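Local coordinates for protein phycocyanobilin lyase subunit alpha (PDB 5N3U) that forms, together with CpcF, a phycobiliprotein lyase and is probably required for attaching the phycocyanobilin chromophore to the phycocyanin alpha chain CpcA, at residues A[145-148]-A[149-153]; A[26-30]-A[31-35]; A[158-161]-A[162-165]. All coordinates share one frame; numbering follows the deposited sequence.

Contact 1 of 3, residues A[145-148]-A[149-153]; sequences VQPY and EAVLE
Tyr148, Pro147 and Val151 make the contact where helix 148-157 starts, a worked example of a helix entered through a proline. Pro147 stands at the N-cap and at the centre of an inverse gamma turn, whose short bond from Tyr148 N back to Gln146 O is weak. Its carbonyl begins the helical pattern: Val151 N donates to Pro147 O at 3.0 Å, with an N-H...O angle of 157°. Val151 carries CG1 anti to its own N (chi1 164°), which swings CG2 back over the turn to within 3.2 Å of Pro147 O and 4.1 Å of Pro147 CG. One residue on, Leu152 N reaches Tyr148 O at 2.9 Å, and the leucine side chain bends round the same oxygen, Leu152 CG lying 3.2 Å from Tyr148 O. Gln146 CB lies over one face of the Tyr148 ring, offset toward the rim, and Phe170 meets the ring with planes about 30° apart, while Pro147 rests on Phe102 and Glu106 of helix 102-115. With no polar group in the proline side chain, Pro147 can contribute to the cap only through its backbone carbonyl, and its side-chain contact across the turn, with Val151, is apolar.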
# COMPACT_ATOMS: atom_id res chain seq x y z
N VAL A 145 1.91 26.67 19.72
CA VAL A 145 3.14 26.91 20.40
C VAL A 145 3.74 25.69 21.09
O VAL A 145 4.99 25.60 21.23
CB VAL A 145 3.12 28.11 21.39
CG1 VAL A 145 3.04 29.42 20.62
CG2 VAL A 145 2.05 27.95 22.45
N GLN A 146 2.86 24.74 21.48
CA GLN A 146 3.30 23.47 22.03
C GLN A 146 2.44 22.39 21.44
O GLN A 146 1.40 22.66 20.89
CB GLN A 146 3.20 23.45 23.58
CG GLN A 146 4.07 24.45 24.35
CD GLN A 146 5.51 24.12 24.19
OE1 GLN A 146 5.87 23.08 23.65
NE2 GLN A 146 6.34 24.95 24.70
N PRO A 147 2.93 21.13 21.45
CA PRO A 147 2.15 20.03 20.89
C PRO A 147 1.09 19.63 21.90
O PRO A 147 1.20 18.60 22.61
CB PRO A 147 3.20 18.92 20.68
CG PRO A 147 4.21 19.17 21.74
CD PRO A 147 4.27 20.68 21.86
N TYR A 148 0.07 20.46 22.03
CA TYR A 148 -0.93 20.22 23.10
C TYR A 148 -1.64 18.91 22.94
O TYR A 148 -1.90 18.22 23.96
CB TYR A 148 -1.93 21.41 23.13
CG TYR A 148 -1.28 22.72 23.63
CD1 TYR A 148 -0.91 22.87 24.96
CD2 TYR A 148 -1.01 23.74 22.76
CE1 TYR A 148 -0.39 24.02 25.42
CE2 TYR A 148 -0.40 24.89 23.18
CZ TYR A 148 -0.09 25.04 24.48
OH TYR A 148 0.52 26.16 24.96
N GLU A 149 -2.00 18.55 21.73
CA GLU A 149 -2.66 17.31 21.51
C GLU A 149 -1.93 16.14 22.14
O GLU A 149 -2.50 15.36 22.91
CB GLU A 149 -2.90 17.11 20.01
CG GLU A 149 -3.56 15.78 19.60
CD GLU A 149 -3.92 15.70 18.08
OE1 GLU A 149 -3.56 16.61 17.31
OE2 GLU A 149 -4.68 14.78 17.66
N ALA A 150 -0.65 15.97 21.77
CA ALA A 150 0.18 14.87 22.28
C ALA A 150 0.43 15.00 23.72
O ALA A 150 0.43 14.00 24.43
CB ALA A 150 1.50 14.89 21.52
N VAL A 151 0.60 16.19 24.24
CA VAL A 151 0.89 16.36 25.66
C VAL A 151 -0.32 15.94 26.52
O VAL A 151 -0.20 15.26 27.57
CB VAL A 151 1.27 17.82 26.01
CG1 VAL A 151 1.18 18.12 27.49
CG2 VAL A 151 2.68 18.16 25.45
N LEU A 152 -1.48 16.38 26.10
CA LEU A 152 -2.71 16.03 26.84
C LEU A 152 -2.93 14.50 26.76
O LEU A 152 -3.23 13.88 27.74
CB LEU A 152 -3.90 16.74 26.20
CG LEU A 152 -3.93 18.26 26.48
CD1 LEU A 152 -4.82 18.96 25.51
CD2 LEU A 152 -4.17 18.60 27.95
N GLU A 153 -2.83 13.94 25.59
CA GLU A 153 -2.99 12.50 25.44
C GLU A 153 -1.99 11.81 26.34
O GLU A 153 -2.33 10.85 27.05
CB GLU A 153 -2.73 12.09 24.02
CG GLU A 153 -3.89 12.42 23.13
CD GLU A 153 -3.72 11.89 21.73
OE1 GLU A 153 -2.59 11.48 21.33
OE2 GLU A 153 -4.74 11.92 21.00

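Contact 2 of 3, residues A[26-30]-A[31-35]; sequences LQSSD and LSLRY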
# COMPACT_ATOMS: atom_id res chain seq x y z
N LEU A 26 23.03 4.45 11.59
CA LEU A 26 22.83 5.67 12.46
C LEU A 26 24.05 6.58 12.62
O LEU A 26 23.88 7.77 12.88
CB LEU A 26 22.28 5.30 13.84
CG LEU A 26 20.82 4.82 13.75
CD1 LEU A 26 20.35 4.26 15.07
CD2 LEU A 26 19.93 6.01 13.42
N GLN A 27 25.23 6.02 12.35
CA GLN A 27 26.50 6.76 12.47
C GLN A 27 27.18 6.95 11.12
O GLN A 27 28.36 7.26 11.05
CB GLN A 27 27.49 6.05 13.41
CG GLN A 27 27.28 6.27 14.90
CD GLN A 27 27.18 7.72 15.33
OE1 GLN A 27 27.97 8.58 14.92
NE2 GLN A 27 26.21 8.00 16.17
N SER A 28 26.45 6.80 10.03
CA SER A 28 26.98 7.07 8.69
C SER A 28 27.25 8.57 8.50
O SER A 28 26.62 9.44 9.10
CB SER A 28 25.93 6.61 7.67
OG SER A 28 26.10 7.13 6.33
N SER A 29 28.16 8.89 7.59
CA SER A 29 28.42 10.28 7.19
C SER A 29 27.30 10.80 6.29
O SER A 29 27.20 12.00 6.09
CB SER A 29 29.77 10.38 6.44
OG SER A 29 29.91 9.28 5.53
N ASP A 30 26.49 9.89 5.75
CA ASP A 30 25.32 10.25 4.96
C ASP A 30 24.15 10.50 5.94
O ASP A 30 23.56 9.58 6.49
CB ASP A 30 24.97 9.12 3.96
CG ASP A 30 23.79 9.47 3.02
OD1 ASP A 30 22.99 10.44 3.26
OD2 ASP A 30 23.65 8.74 2.00
N LEU A 31 23.80 11.75 6.07
CA LEU A 31 22.74 12.11 7.00
C LEU A 31 21.37 11.55 6.58
O LEU A 31 20.56 11.17 7.45
CB LEU A 31 22.72 13.58 7.14
CG LEU A 31 24.04 14.25 7.57
CD1 LEU A 31 23.80 15.73 7.57
CD2 LEU A 31 24.50 13.78 8.92
N SER A 32 21.12 11.47 5.28
CA SER A 32 19.86 10.91 4.80
C SER A 32 19.70 9.46 5.19
O SER A 32 18.61 8.99 5.48
CB SER A 32 19.73 11.07 3.30
OG SER A 32 19.44 12.42 3.05
N LEU A 33 20.80 8.74 5.16
CA LEU A 33 20.84 7.37 5.51
C LEU A 33 20.63 7.19 7.01
O LEU A 33 19.90 6.27 7.42
CB LEU A 33 22.17 6.77 5.04
CG LEU A 33 22.33 5.26 5.22
CD1 LEU A 33 21.29 4.46 4.45
CD2 LEU A 33 23.73 4.77 4.79
N ARG A 34 21.22 8.05 7.83
CA ARG A 34 20.89 8.01 9.26
C ARG A 34 19.35 8.21 9.47
O ARG A 34 18.73 7.54 10.28
CB ARG A 34 21.53 9.19 10.00
CG ARG A 34 23.03 9.20 9.94
CD ARG A 34 23.49 10.38 10.79
NE ARG A 34 24.93 10.28 10.97
CZ ARG A 34 25.63 10.98 11.86
NH1 ARG A 34 25.05 11.84 12.71
NH2 ARG A 34 26.95 10.78 11.91
N TYR A 35 18.80 9.22 8.79
CA TYR A 35 17.37 9.56 8.92
C TYR A 35 16.52 8.36 8.54
O TYR A 35 15.60 8.02 9.23
CB TYR A 35 17.09 10.79 8.05
CG TYR A 35 15.71 11.34 8.07
CD1 TYR A 35 15.33 12.26 9.04
CD2 TYR A 35 14.74 10.96 7.11
CE1 TYR A 35 14.05 12.79 9.07
CE2 TYR A 35 13.44 11.53 7.11
CZ TYR A 35 13.12 12.43 8.08
OH TYR A 35 11.87 12.98 8.19
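Arg34 and Asp30 tie the loop at 26-30 to the first turn of helix 31-43, combining an N-cap with an ST turn in this HEAT-repeat protein. The tight part begins at the cap. Asp30 turns its CG anti to its own N (chi1 -176°), placing OD1 2.9 Å from Ser32 N and 3.4 Å from Leu33 N; both bonds are weak, but they share one carboxylate oxygen. The main-chain bond from Arg34 N to Asp30 O is firmer. Phe144 of the neighbouring beta subunit packs on Asp30, Ser32 and Leu33. Beyond the cap, the extended Arg34 side chain folds back along the loop: NE donates to Ser28 O at 2.7 Å, the acceptor 19° out of the guanidinium plane, and NH2 adds a weak second bond, while Leu26 O lies over one face. An alanine at this position is likely to leave Ser28 O without these two donors and the loop freer to shift against the helix. The solvent side is looser. In one of the two conformers of exposed Gln27, OE1 comes only to 3.9 Å from Arg34 NH2, so this contact is doubtful. In the ST turn itself, Ser28 OG accepts from Asp30 N at 2.8 Å.

Contact 3 of 3, residues A[158-161]-A[162-165]; sequences IGAT and DAIP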
# COMPACT_ATOMS: atom_id res chain seq x y z
N ILE A 158 -0.52 8.29 31.04
CA ILE A 158 0.33 7.99 32.17
C ILE A 158 -0.35 8.11 33.50
O ILE A 158 0.30 7.94 34.54
CB ILE A 158 1.64 8.76 32.15
CG1 ILE A 158 1.40 10.23 32.53
CG2 ILE A 158 2.31 8.59 30.79
CD1 ILE A 158 2.55 11.15 32.39
N GLY A 159 -1.64 8.43 33.53
CA GLY A 159 -2.36 8.47 34.78
C GLY A 159 -2.01 9.66 35.68
O GLY A 159 -2.12 9.55 36.89
N ALA A 160 -1.67 10.83 35.10
CA ALA A 160 -1.30 11.98 35.90
C ALA A 160 -2.51 12.74 36.39
O ALA A 160 -2.87 13.83 35.84
CB ALA A 160 -0.45 12.91 35.05
N THR A 161 -3.15 12.21 37.43
CA THR A 161 -4.35 12.84 37.96
C THR A 161 -4.19 14.24 38.55
O THR A 161 -5.12 15.05 38.51
CB THR A 161 -5.01 11.93 39.02
OG1 THR A 161 -4.01 11.53 39.96
CG2 THR A 161 -5.64 10.76 38.32
N ASP A 162 -3.01 14.56 39.03
CA ASP A 162 -2.74 15.92 39.48
C ASP A 162 -2.90 16.95 38.40
O ASP A 162 -3.12 18.06 38.70
CB ASP A 162 -1.31 16.10 39.91
CG ASP A 162 -1.00 15.41 41.20
OD1 ASP A 162 -1.93 15.16 42.01
OD2 ASP A 162 0.21 15.12 41.38
N ALA A 163 -2.86 16.56 37.14
CA ALA A 163 -2.95 17.51 36.06
C ALA A 163 -4.34 17.84 35.65
O ALA A 163 -4.54 18.70 34.78
CB ALA A 163 -2.16 16.98 34.83
N ILE A 164 -5.34 17.14 36.18
CA ILE A 164 -6.73 17.39 35.81
C ILE A 164 -7.12 18.84 35.70
O ILE A 164 -7.68 19.22 34.72
CB ILE A 164 -7.72 16.63 36.74
CG1 ILE A 164 -7.68 15.15 36.38
CG2 ILE A 164 -9.16 17.18 36.60
CD1 ILE A 164 -8.26 14.20 37.45
N PRO A 165 -6.87 19.67 36.73
CA PRO A 165 -7.33 21.07 36.66
C PRO A 165 -6.60 21.87 35.55
O PRO A 165 -7.12 22.85 35.07
CB PRO A 165 -6.90 21.66 37.98
CG PRO A 165 -6.44 20.57 38.83
CD PRO A 165 -6.21 19.35 38.00
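The flat groups here are the peptide carbonyls of Ala160 and Thr161, and each is approached over a face by a donor three residues on. Ala163 N stands 47° out of the carbonyl plane of Ala160 and binds Ala160 O at 3.0 Å; Ile164 N stands 59° out of the carbonyl plane of Thr161 and binds Thr161 O at 3.1 Å. Neither donor sits on a lone pair, as the tight winding of a 3-10 turn would lead one to expect. Hydrocarbon gathers at the same two oxygens. Ala163 CB lies 3.4 Å from Ala160 O. Ile164 holds CG1 anti to its carbonyl carbon (chi1 -74°), and the branch therefore runs back along the turn, with CG1 3.3 Å and CD1 3.4 Å from Thr161 O. The next residue, Pro165, has no N-H to offer, so the alpha-helical bond from its nitrogen to Thr161 O cannot form. The chain enters this turn through a Schellman motif at Gly159, where phi is positive, and an inverse gamma turn centred on Ala160. The methyls of Ala160 and Ala163, 4.4 Å apart from CB to CB, face helix 121-126, touching Ala121 and Ile125 respectively. Ile164 instead lies on Met186, Leu189 and Thr190 of helix 176-190, which places the turn between those two helices, on the way from helix 148-157 to helix 164-167.

How the contacts relate
Contacts 1 and 3 bracket one helix: 148-157 starts within contact 1, and the chain leaves it in the turn of contact 3. Their centres lie 14 Å apart, and their nearest atoms about 5 Å, without touching. Both enter their turns through an inverse gamma turn, whereas contact 2 relies on a side-chain cap, so the three illustrate two ways of starting a helical turn. Contact 2 is remote, its centre 29 Å from that of contact 1 and 39 Å from that of contact 3, with contacts 2 and 3 on opposite sides of the chain's centre. Of the three, contact 2 alone meets the beta subunit, the partner with which this chain forms the lyase.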